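Local coordinates for putative phosphosugar isomerase (Clostridium difficile, PDB 3G68) that probably binds phosphorylated sugars through its paired SIS domains and is a putative phosphosugar isomerase, at the interface of chains A and B and the interface of chains A and C. Residues are numbered along the deposited sequence; one frame, centred on the assembly and turned at random. Chains: chain A/B/C, Putative phosphosugar isomerase.

Contact 1 and contact 2 lie about 44 Å apart, measured between the centres of their C-alpha atoms, and share no residues. In contact 1 chain A offers the segments 243-247 and 250-253, helix 271-279 and A:Trp281 to the C-terminal helix 341-344 of chain B; in contact 2 it offers the start of helix 11-25 and the loop at A:Gly136 and A:Glu137 to helix 170-184 of chain C. Being separate, the two patches let one subunit hold both partners at once. The A-B interface is two-fold symmetric, the A-C interface not exactly so; the structure alone does not show which oligomer exists in solution.

Contact 1: the interface of chains A and B. Residues chain A 247, 251, 274, 277, 281; chain B 338, 341-342.
The ring of B:Phe341 lies over one face of A:Tyr251 in a nearly parallel stack, with centroids 3.9 Å apart and planes inclined by 13°. The rings are displaced: CG of the tyrosine sits over the centre of the phenylalanine, while CD2 of B:Phe341 falls toward the tyrosine rim. B:Phe341 turns its CG away from its own backbone N (chi1 178°), which sends the ring from the start of helix 341-344 into chain A. There CD1 of the B:Phe341 ring meets CG1 of A:Val277 at 3.9 Å. The same CD1 of B:Phe341 touches CH2 of A:Trp281 at 3.8 Å, the two side chains crossing at about a right angle. The selenium (SE) of selenomethionine A:Met274 lies beyond the far end of the ring, 4.1 Å from CZ of B:Phe341.

Outward from this centre, the imidazole of B:His342 stands almost perpendicular to the ring of A:Tyr251, with 87° between the planes. It flanks CG2 of A:Ile247, but this histidine is poorly ordered and its NE2 makes at most a weak hydrogen bond to the phenol OH. At the rim OH of A:Tyr251 binds water 1 at 2.8 Å. That water also lies next to the backbone O of the poorly ordered B:Asp338, too closely for the link to be certain.

In this SIS-domain protein the aromatic pair fits the C-terminal segment of one subunit into its neighbour, and the two-fold repeats the arrangement, probably helping to hold a dimer together.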
loop_
_atom_site.group_PDB
_atom_site.type_symbol
_atom_site.label_atom_id
_atom_site.label_comp_id
_atom_site.label_asym_id
_atom_site.label_seq_id
_atom_site.Cartn_x
_atom_site.Cartn_y
_atom_site.Cartn_z
ATOM N N ILE A 247 7.530 -10.416 -4.498
ATOM C CA ILE A 247 7.898 -11.316 -5.584
ATOM C C ILE A 247 7.046 -11.101 -6.837
ATOM O O ILE A 247 7.531 -11.292 -7.959
ATOM C CB ILE A 247 7.867 -12.804 -5.096
ATOM C CG1 ILE A 247 8.944 -12.995 -4.022
ATOM C CG2 ILE A 247 8.009 -13.786 -6.304
ATOM C CD1 ILE A 247 8.846 -14.331 -3.268
ATOM N N TYR A 251 10.389 -6.482 -7.824
ATOM C CA TYR A 251 11.823 -6.648 -8.157
ATOM C C TYR A 251 12.217 -5.909 -9.443
ATOM O O TYR A 251 13.359 -5.517 -9.595
ATOM C CB TYR A 251 12.194 -8.135 -8.284
ATOM C CG TYR A 251 11.494 -8.821 -9.422
ATOM C CD1 TYR A 251 10.235 -9.398 -9.244
ATOM C CD2 TYR A 251 12.083 -8.906 -10.677
ATOM C CE1 TYR A 251 9.585 -10.024 -10.295
ATOM C CE2 TYR A 251 11.430 -9.512 -11.729
ATOM C CZ TYR A 251 10.196 -10.076 -11.542
ATOM O OH TYR A 251 9.553 -10.712 -12.596
HETATM N N MSE A 274 16.583 -14.291 -1.439
HETATM C CA MSE A 274 16.148 -12.910 -1.747
HETATM C C MSE A 274 17.280 -11.915 -1.508
HETATM O O MSE A 274 17.536 -11.062 -2.344
HETATM C CB MSE A 274 14.951 -12.516 -0.862
HETATM C CG MSE A 274 14.451 -11.083 -1.034
HETATM SE SE MSE A 274 13.646 -10.874 -2.805
HETATM C CE MSE A 274 11.911 -11.651 -2.298
ATOM N N VAL A 277 19.862 -12.268 -4.375
ATOM C CA VAL A 277 19.454 -11.705 -5.657
ATOM C C VAL A 277 19.454 -10.171 -5.617
ATOM O O VAL A 277 19.954 -9.509 -6.548
ATOM C CB VAL A 277 18.119 -12.285 -6.164
ATOM C CG1 VAL A 277 17.691 -11.585 -7.448
ATOM C CG2 VAL A 277 18.281 -13.787 -6.440
ATOM N N TRP A 281 22.030 -6.632 -7.255
ATOM C CA TRP A 281 21.617 -5.390 -7.903
ATOM C C TRP A 281 21.972 -4.126 -7.149
ATOM O O TRP A 281 22.132 -3.071 -7.767
ATOM C CB TRP A 281 20.111 -5.399 -8.158
ATOM C CG TRP A 281 19.656 -6.490 -9.080
ATOM C CD1 TRP A 281 20.322 -6.988 -10.154
ATOM C CD2 TRP A 281 18.368 -7.135 -9.076
ATOM N NE1 TRP A 281 19.557 -7.952 -10.783
ATOM C CE2 TRP A 281 18.361 -8.064 -10.137
ATOM C CE3 TRP A 281 17.240 -7.032 -8.262
ATOM C CZ2 TRP A 281 17.255 -8.877 -10.417
ATOM C CZ3 TRP A 281 16.145 -7.851 -8.531
ATOM C CH2 TRP A 281 16.170 -8.769 -9.597
ATOM N N ASP B 338 14.327 -9.381 -15.011
ATOM C CA ASP B 338 15.002 -10.649 -14.857
ATOM C C ASP B 338 13.949 -11.731 -15.087
ATOM O O ASP B 338 13.032 -11.906 -14.281
ATOM C CB ASP B 338 15.617 -10.732 -13.454
ATOM C CG ASP B 338 16.456 -11.985 -13.236
ATOM O OD1 ASP B 338 16.366 -12.954 -14.035
ATOM O OD2 ASP B 338 17.207 -12.000 -12.233
ATOM N N PHE B 341 14.057 -14.440 -12.282
ATOM C CA PHE B 341 13.879 -14.026 -10.878
ATOM C C PHE B 341 13.090 -15.025 -10.048
ATOM O O PHE B 341 13.508 -15.385 -8.946
ATOM C CB PHE B 341 13.183 -12.663 -10.769
ATOM C CG PHE B 341 12.943 -12.234 -9.349
ATOM C CD1 PHE B 341 13.991 -11.733 -8.579
ATOM C CD2 PHE B 341 11.682 -12.363 -8.766
ATOM C CE1 PHE B 341 13.789 -11.334 -7.245
ATOM C CE2 PHE B 341 11.467 -11.944 -7.440
ATOM C CZ PHE B 341 12.529 -11.436 -6.678
ATOM N N HIS B 342 11.943 -15.442 -10.582
ATOM C CA HIS B 342 11.068 -16.401 -9.900
ATOM C C HIS B 342 11.781 -17.755 -9.738
ATOM O O HIS B 342 11.765 -18.346 -8.652
ATOM C CB HIS B 342 9.716 -16.527 -10.627
ATOM C CG HIS B 342 8.916 -15.248 -10.648
ATOM N ND1 HIS B 342 7.993 -14.922 -9.674
ATOM C CD2 HIS B 342 8.909 -14.214 -11.526
ATOM C CE1 HIS B 342 7.452 -13.749 -9.953
ATOM N NE2 HIS B 342 7.991 -13.296 -11.071
HETATM O O HOH W 1 10.762 -12.776 -14.047
#

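Contact 2: the interface of chains A and C. Residues chain A 10, 13-14, 136-137; chain C 178, 181-182, 185.
OD1 of the C:Asp182 carboxylate takes a salt bridge of 2.9 Å from NH2 of A:Arg14, reached on the anti side and 27° out of the carboxylate plane. NH1 of the arginine and the backbone N of the poorly ordered A:Glu137 add weak hydrogen bonds to the same oxygen. In this double-SIS-domain protein the patch joins chains A and C of the deposited assembly and may or may not persist in solution. A:Arg14, in the first turn of helix 11-25, and A:Glu10 just before it face helix 170-184 of chain C.

A:Glu10 positions the arginine: its OE1 accepts from A:Arg14 NE at 3.1 Å and NH2 at 3.0 Å. Both nitrogens approach from the same face of the carboxylate, NH2 on the syn side, NE from well above the plane. This side-on grip fixes the rotation of the guanidinium, one face of which lies over C:Leu181 CB, 3.4 Å from A:Arg14 CZ. NH1 of A:Arg14 donates to the amide oxygen OD1 of C:Asn178 at 2.9 Å, in the carbonyl plane and on a lone pair. A bend at chi2 (-69°) turns the arginine chain past C:Leu181, the two side chains running in opposite directions. The arginine charge probably eases the proximity of A:Glu10 and C:Asp182.

Around this centre, the carboxylate of A:Glu10 stacks on the amide of C:Asn185 with planes 13° apart, the amide N-H pointing elsewhere. C:Leu181 CD2 meets A:Val13 CG1 tip to tip at 4.0 Å. Waters join A:Glu10 OE1 to the backbone O of C:Leu181 and A:Arg14 O to C:Asn178 OD1. On the opposite flank the carboxylate of A:Glu137 stacks loosely against that of C:Asp182, while its OE2 reaches the backbone carbonyl O of C:Asp182 through water.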
loop_
_atom_site.group_PDB
_atom_site.type_symbol
_atom_site.label_atom_id
_atom_site.label_comp_id
_atom_site.label_asym_id
_atom_site.label_seq_id
_atom_site.Cartn_x
_atom_site.Cartn_y
_atom_site.Cartn_z
ATOM N N GLU A 10 10.877 6.574 26.541
ATOM C CA GLU A 10 9.833 6.479 27.589
ATOM C C GLU A 10 8.728 5.474 27.237
ATOM O O GLU A 10 7.798 5.278 28.026
ATOM C CB GLU A 10 9.204 7.837 27.888
ATOM C CG GLU A 10 8.379 8.484 26.731
ATOM C CD GLU A 10 7.460 9.575 27.194
ATOM O OE1 GLU A 10 7.240 9.733 28.412
ATOM O OE2 GLU A 10 6.927 10.287 26.340
ATOM N N VAL A 13 7.959 2.510 29.948
ATOM C CA VAL A 13 7.250 2.853 31.182
ATOM C C VAL A 13 5.781 3.171 30.913
ATOM O O VAL A 13 4.907 2.835 31.727
ATOM C CB VAL A 13 7.958 3.999 31.993
ATOM C CG1 VAL A 13 7.894 5.319 31.200
ATOM C CG2 VAL A 13 7.301 4.122 33.402
ATOM N N ARG A 14 5.487 3.782 29.765
ATOM C CA ARG A 14 4.092 4.070 29.384
ATOM C C ARG A 14 3.336 2.762 29.141
ATOM O O ARG A 14 2.177 2.634 29.544
ATOM C CB ARG A 14 4.036 4.957 28.140
ATOM C CG ARG A 14 4.637 6.342 28.324
ATOM C CD ARG A 14 3.832 7.263 29.242
ATOM N NE ARG A 14 4.491 8.563 29.248
ATOM C CZ ARG A 14 3.917 9.725 29.528
ATOM N NH1 ARG A 14 2.657 9.819 29.920
ATOM N NH2 ARG A 14 4.628 10.819 29.412
ATOM N N GLY A 136 0.499 9.676 27.109
ATOM C CA GLY A 136 1.011 11.023 27.317
ATOM C C GLY A 136 1.166 11.802 26.022
ATOM O O GLY A 136 1.046 11.236 24.916
ATOM N N GLU A 137 1.437 13.109 26.147
ATOM C CA GLU A 137 1.635 13.966 24.967
ATOM C C GLU A 137 2.828 13.516 24.127
ATOM O O GLU A 137 3.808 12.958 24.617
ATOM C CB GLU A 137 1.753 15.456 25.327
ATOM C CG GLU A 137 2.921 15.847 26.232
ATOM C CD GLU A 137 2.602 17.101 27.138
ATOM O OE1 GLU A 137 1.613 17.850 26.882
ATOM O OE2 GLU A 137 3.324 17.287 28.136
ATOM N N ASN C 178 0.839 9.704 34.706
ATOM C CA ASN C 178 1.100 10.122 33.325
ATOM C C ASN C 178 1.501 11.612 33.195
ATOM O O ASN C 178 2.347 11.928 32.373
ATOM C CB ASN C 178 -0.022 9.672 32.401
ATOM C CG ASN C 178 0.136 8.190 32.012
ATOM O OD1 ASN C 178 1.023 7.839 31.222
ATOM N ND2 ASN C 178 -0.670 7.328 32.601
ATOM N N LEU C 181 5.043 11.703 34.291
ATOM C CA LEU C 181 5.851 11.171 33.172
ATOM C C LEU C 181 6.025 12.214 32.060
ATOM O O LEU C 181 7.084 12.310 31.436
ATOM C CB LEU C 181 5.244 9.865 32.633
ATOM C CG LEU C 181 5.420 8.639 33.520
ATOM C CD1 LEU C 181 4.605 7.441 32.955
ATOM C CD2 LEU C 181 6.924 8.261 33.670
ATOM N N ASP C 182 4.993 13.009 31.833
ATOM C CA ASP C 182 5.058 14.097 30.859
ATOM C C ASP C 182 6.121 15.144 31.282
ATOM O O ASP C 182 6.790 15.677 30.411
ATOM C CB ASP C 182 3.721 14.838 30.709
ATOM C CG ASP C 182 2.657 14.082 29.922
ATOM O OD1 ASP C 182 2.938 13.123 29.188
ATOM O OD2 ASP C 182 1.494 14.536 30.006
ATOM N N ASN C 185 9.735 13.536 30.784
ATOM C CA ASN C 185 10.123 13.447 29.388
ATOM C C ASN C 185 10.657 14.753 28.780
ATOM O O ASN C 185 11.246 14.746 27.709
ATOM C CB ASN C 185 8.978 12.929 28.516
ATOM C CG ASN C 185 9.491 12.350 27.205
ATOM O OD1 ASN C 185 10.435 11.557 27.204
ATOM N ND2 ASN C 185 8.889 12.739 26.105
HETATM O O HOH W 2 8.572 9.987 30.752
HETATM O O HOH W 3 5.728 16.297 27.750
HETATM O O HOH W 4 0.806 5.040 30.822
#